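Local atomic coordinates of CELL WALL surface anchor family protein (PDB entry 2Y1V), a protein that forms the backbone of the pneumococcal pilus as its major pilin, RrgB, a cell-wall-anchored structural subunit that polymerises into fibres. Residues Val286-Asp291 against Asn343-Lys348; Met215-Ala220 against Asn279-Val284. All coordinates share one frame; numbering follows the deposited sequence.

Contact 1 (Val286-Asp291 against Asn343-Lys348); sequences VPESND and NAQTGK. With NI (nickel (II) ion), chain D.
One hydrogen bond joins Q345 to P287. The side-chain amide of Q345 gives NE2 to P287 O at 2.8 Å, with an N-H...O angle of 152°. The carbonyl lies close to the amide plane, and NE2 meets it almost end-on. The Q345 chain bends sharply at chi2 (-86°), which brings NE2 to P287 O. Its OE1 is taken by the backbone N of E372, so both ends of the amide are held and its flip is fixed.

Van der Waals contacts surround this bond, several of them carbon against carbonyl oxygen. V286 CG1 sits 3.7 Å from Q345 NE2 and also touches CB, CG and CD. P287 CB presses on Q345 O at 3.2 Å, and its CG faces T346 CG2 more loosely. S289 CB rests on A344 O at 3.7 Å. The E288 carboxylate runs beside the Q345 amide, planes 74° apart, but its OE1 bonds T216.

Within 343-348, N343 OD1 accepts from T346 N at 2.9 Å in an Asx motif, consistent with a fixed turn around Q345.

Covalent and metal bonds lie farther along 286-291. N290 CG is linked to K165 NZ, and D291 OD1 binds nickel at 2.2 Å with E413, D410 and P411. The contact joins the start of strand 288-297 to the turn between strands 337-343 and 349-355, beside a Lys-Asn intramolecular isopeptide bond, a hallmark of Gram-positive pilins.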
# COMPACT_ATOMS: atom_id res chain seq x y z
N VAL A 286 10.30 5.38 14.64
CA VAL A 286 9.13 4.63 14.15
C VAL A 286 8.92 4.76 12.64
O VAL A 286 8.32 5.71 12.17
CB VAL A 286 7.82 4.95 14.93
CG1 VAL A 286 6.68 4.13 14.36
CG2 VAL A 286 7.99 4.64 16.41
N PRO A 287 9.40 3.77 11.88
CA PRO A 287 9.25 3.75 10.45
C PRO A 287 7.90 4.26 9.98
O PRO A 287 6.89 4.08 10.68
CB PRO A 287 9.37 2.28 10.12
CG PRO A 287 10.36 1.77 11.12
CD PRO A 287 10.08 2.55 12.38
N GLU A 288 7.90 4.90 8.82
CA GLU A 288 6.68 5.21 8.07
C GLU A 288 6.75 4.35 6.80
O GLU A 288 7.84 3.96 6.36
CB GLU A 288 6.63 6.68 7.67
CG GLU A 288 6.61 7.69 8.81
CD GLU A 288 5.33 7.64 9.68
OE1 GLU A 288 4.30 7.03 9.29
OE2 GLU A 288 5.37 8.24 10.78
N SER A 289 5.61 4.08 6.18
CA SER A 289 5.62 3.21 5.01
C SER A 289 4.50 3.49 4.04
O SER A 289 3.46 4.00 4.42
CB SER A 289 5.54 1.74 5.44
OG SER A 289 5.60 0.87 4.32
N ASN A 290 4.72 3.16 2.78
CA ASN A 290 3.63 3.13 1.83
C ASN A 290 3.18 1.67 1.75
O ASN A 290 3.70 0.82 2.48
CB ASN A 290 4.07 3.72 0.48
CG ASN A 290 5.09 2.85 -0.25
OD1 ASN A 290 6.14 2.49 0.26
N ASP A 291 2.18 1.36 0.92
CA ASP A 291 1.74 -0.02 0.76
C ASP A 291 0.88 -0.15 -0.47
O ASP A 291 -0.29 0.25 -0.46
CB ASP A 291 0.95 -0.52 1.98
CG ASP A 291 0.52 -2.01 1.84
OD1 ASP A 291 0.99 -2.70 0.91
OD2 ASP A 291 -0.31 -2.49 2.66
N ASN A 343 1.79 -4.76 11.70
CA ASN A 343 2.18 -3.43 12.16
C ASN A 343 2.54 -2.66 10.90
O ASN A 343 3.46 -3.03 10.16
CB ASN A 343 3.36 -3.52 13.14
CG ASN A 343 3.98 -2.16 13.45
OD1 ASN A 343 4.11 -1.32 12.56
ND2 ASN A 343 4.38 -1.95 14.70
N ALA A 344 1.78 -1.60 10.63
CA ALA A 344 1.83 -0.92 9.35
C ALA A 344 3.05 -0.04 9.19
O ALA A 344 3.41 0.28 8.07
CB ALA A 344 0.56 -0.10 9.14
N GLN A 345 3.66 0.35 10.30
CA GLN A 345 4.88 1.13 10.29
C GLN A 345 6.04 0.24 9.87
O GLN A 345 6.86 0.61 9.00
CB GLN A 345 5.20 1.65 11.69
CG GLN A 345 3.99 2.02 12.56
CD GLN A 345 3.51 3.43 12.35
OE1 GLN A 345 2.47 3.80 12.88
NE2 GLN A 345 4.26 4.25 11.58
N THR A 346 6.11 -0.93 10.50
CA THR A 346 7.27 -1.79 10.33
C THR A 346 7.14 -2.81 9.21
O THR A 346 8.13 -3.23 8.63
CB THR A 346 7.61 -2.53 11.64
OG1 THR A 346 6.50 -3.32 12.03
CG2 THR A 346 7.93 -1.53 12.76
N GLY A 347 5.91 -3.20 8.89
CA GLY A 347 5.69 -4.24 7.90
C GLY A 347 5.69 -5.65 8.48
O GLY A 347 5.55 -6.62 7.74
N LYS A 348 5.82 -5.77 9.80
CA LYS A 348 5.88 -7.11 10.42
C LYS A 348 4.56 -7.64 10.98
O LYS A 348 3.70 -6.89 11.42
CB LYS A 348 6.95 -7.15 11.52
CG LYS A 348 8.37 -7.12 11.00
CD LYS A 348 9.29 -6.76 12.15
CE LYS A 348 10.50 -6.00 11.68
NZ LYS A 348 11.05 -5.18 12.81
NI NI D . 2.11 -3.99 -0.41

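Contact 2 (Met215-Ala220 against Asn279-Val284); sequences MTEGLA and NDKAIV. With NI (nickel (II) ion), chain F; NI (nickel (II) ion), chain E.
Two type I beta turns, T216-L219 and N279-A282, meet here in the Cna-B-like domain of residues 188-300. The G218 carbonyl O takes N279 N at 2.9 Å, with an N-H...O angle of 157° and the donor above the carbonyl plane. The N279 side chain lies across the G218 peptide. Its CG stands between the backbone N and the carbonyl carbon (chi1 67°), which places OD1 within reach of K281 N and ND2 near E217 O. ND2 makes a weak hydrogen bond to E217 O at 3.4 Å and touches A220 CB. OD1 packs on G218 CA at 3.4 Å and accepts from K281 N at 3.0 Å, closing an Asx turn. Across the contact, the side chain adds only a weak bond to the backbone one.

The turns flank the antiparallel pair 219-230 and 268-278, where A220 bonds T277 through the backbone. The bond from N279 N to G218 O lies just beyond that pair. G218 backs onto A282, their CA atoms 4.5 Å apart. The aliphatic part of K281, an exposed residue, lies alongside E217, CB to CG at 4.2 Å. The two charged ends stay apart, and E217 OE1 pairs with K310 instead.

Two nickel ions are bound by these segments. E217 OE2 binds one at 1.9 Å, together with two waters. D280 OD2 binds another together with E461 and A508, tying the 279-282 turn to the helical part of the chain.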
# COMPACT_ATOMS: atom_id res chain seq x y z
N MSE A 215 -0.75 5.11 2.70
CA MSE A 215 0.43 5.47 3.43
C MSE A 215 0.10 5.71 4.89
O MSE A 215 -1.00 6.19 5.21
CB MSE A 215 0.93 6.77 2.82
CG MSE A 215 2.29 6.68 2.23
SE MSE A 215 2.43 8.18 1.01
CE MSE A 215 2.20 7.25 -0.70
N THR A 216 1.05 5.36 5.76
CA THR A 216 0.96 5.69 7.17
C THR A 216 1.05 7.22 7.29
O THR A 216 1.62 7.90 6.41
CB THR A 216 2.04 4.96 8.03
OG1 THR A 216 3.34 5.41 7.67
CG2 THR A 216 1.97 3.44 7.85
N GLU A 217 0.50 7.74 8.40
CA GLU A 217 0.24 9.17 8.62
C GLU A 217 1.44 10.09 8.45
O GLU A 217 1.29 11.22 7.98
CB GLU A 217 -0.35 9.38 10.04
CG GLU A 217 0.71 9.36 11.16
CD GLU A 217 0.16 9.08 12.56
OE1 GLU A 217 -1.03 9.37 12.82
OE2 GLU A 217 0.93 8.58 13.42
N GLY A 218 2.62 9.62 8.85
CA GLY A 218 3.85 10.42 8.84
C GLY A 218 4.41 10.70 7.46
O GLY A 218 5.46 11.35 7.31
N LEU A 219 3.70 10.21 6.45
CA LEU A 219 4.05 10.44 5.06
C LEU A 219 2.88 11.12 4.37
O LEU A 219 1.79 10.58 4.32
CB LEU A 219 4.33 9.12 4.36
CG LEU A 219 5.72 8.52 4.54
CD1 LEU A 219 5.68 7.02 4.24
CD2 LEU A 219 6.71 9.25 3.65
N ALA A 220 3.11 12.31 3.84
CA ALA A 220 2.08 13.03 3.11
C ALA A 220 2.19 12.72 1.63
O ALA A 220 3.23 13.00 1.01
CB ALA A 220 2.21 14.52 3.35
N ASN A 279 6.41 14.08 7.08
CA ASN A 279 5.96 15.26 7.81
C ASN A 279 6.12 15.22 9.33
O ASN A 279 6.68 14.28 9.89
CB ASN A 279 4.51 15.57 7.46
CG ASN A 279 3.56 14.52 7.96
OD1 ASN A 279 3.81 13.86 8.96
ND2 ASN A 279 2.44 14.39 7.28
N ASP A 280 5.61 16.26 9.96
CA ASP A 280 5.81 16.52 11.39
C ASP A 280 5.13 15.54 12.35
O ASP A 280 5.26 15.68 13.57
CB ASP A 280 5.36 17.94 11.70
CG ASP A 280 3.93 18.20 11.27
OD1 ASP A 280 3.22 17.23 10.90
OD2 ASP A 280 3.50 19.38 11.29
N LYS A 281 4.39 14.56 11.83
CA LYS A 281 3.84 13.51 12.71
C LYS A 281 4.77 12.30 12.83
O LYS A 281 4.47 11.37 13.59
CB LYS A 281 2.47 13.04 12.24
CG LYS A 281 1.44 14.12 12.06
CD LYS A 281 0.24 13.60 11.29
CE LYS A 281 -0.61 14.75 10.75
NZ LYS A 281 -1.62 14.32 9.73
N ALA A 282 5.88 12.29 12.09
CA ALA A 282 6.82 11.18 12.19
C ALA A 282 7.32 11.06 13.62
O ALA A 282 7.82 12.04 14.17
CB ALA A 282 8.00 11.35 11.24
N ILE A 283 7.19 9.87 14.21
CA ILE A 283 7.66 9.61 15.57
C ILE A 283 9.04 8.99 15.47
O ILE A 283 9.25 8.04 14.71
CB ILE A 283 6.73 8.63 16.35
CG1 ILE A 283 5.33 9.24 16.55
CG2 ILE A 283 7.38 8.22 17.69
CD1 ILE A 283 5.36 10.72 16.97
N VAL A 284 9.98 9.53 16.23
CA VAL A 284 11.38 9.08 16.12
C VAL A 284 11.55 7.57 16.27
O VAL A 284 10.93 6.93 17.11
CB VAL A 284 12.32 9.85 17.08
CG1 VAL A 284 13.72 9.27 17.02
CG2 VAL A 284 12.36 11.34 16.69
NI NI F . 2.55 7.79 13.89
NI NI E . 3.17 21.58 10.58
O HOH W 1 2.30 20.76 8.29
O HOH W 2 2.39 6.54 11.66
O HOH W 3 3.55 9.11 12.05

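Contact 1 is buried. Contact 2 is partly buried, with K281 exposed. Their centres are about 11 Å apart, and they meet through T216, whose OG1 lies 2.5 Å from E288 OE1, a probable hydrogen bond. T216 CG2 also packs on A344 O. Contact 2 joins turns next to paired strands 219-230 and 268-278. Contact 1 joins the start of strand 288-297 to the turn between strands 337-343 and 349-355. A glutamine amide carries the polar grip in contact 1. In contact 2 a backbone bond leads and an asparagine adds a weak one. Each contact holds nickel ligands, but only contact 1 includes an isopeptide residue.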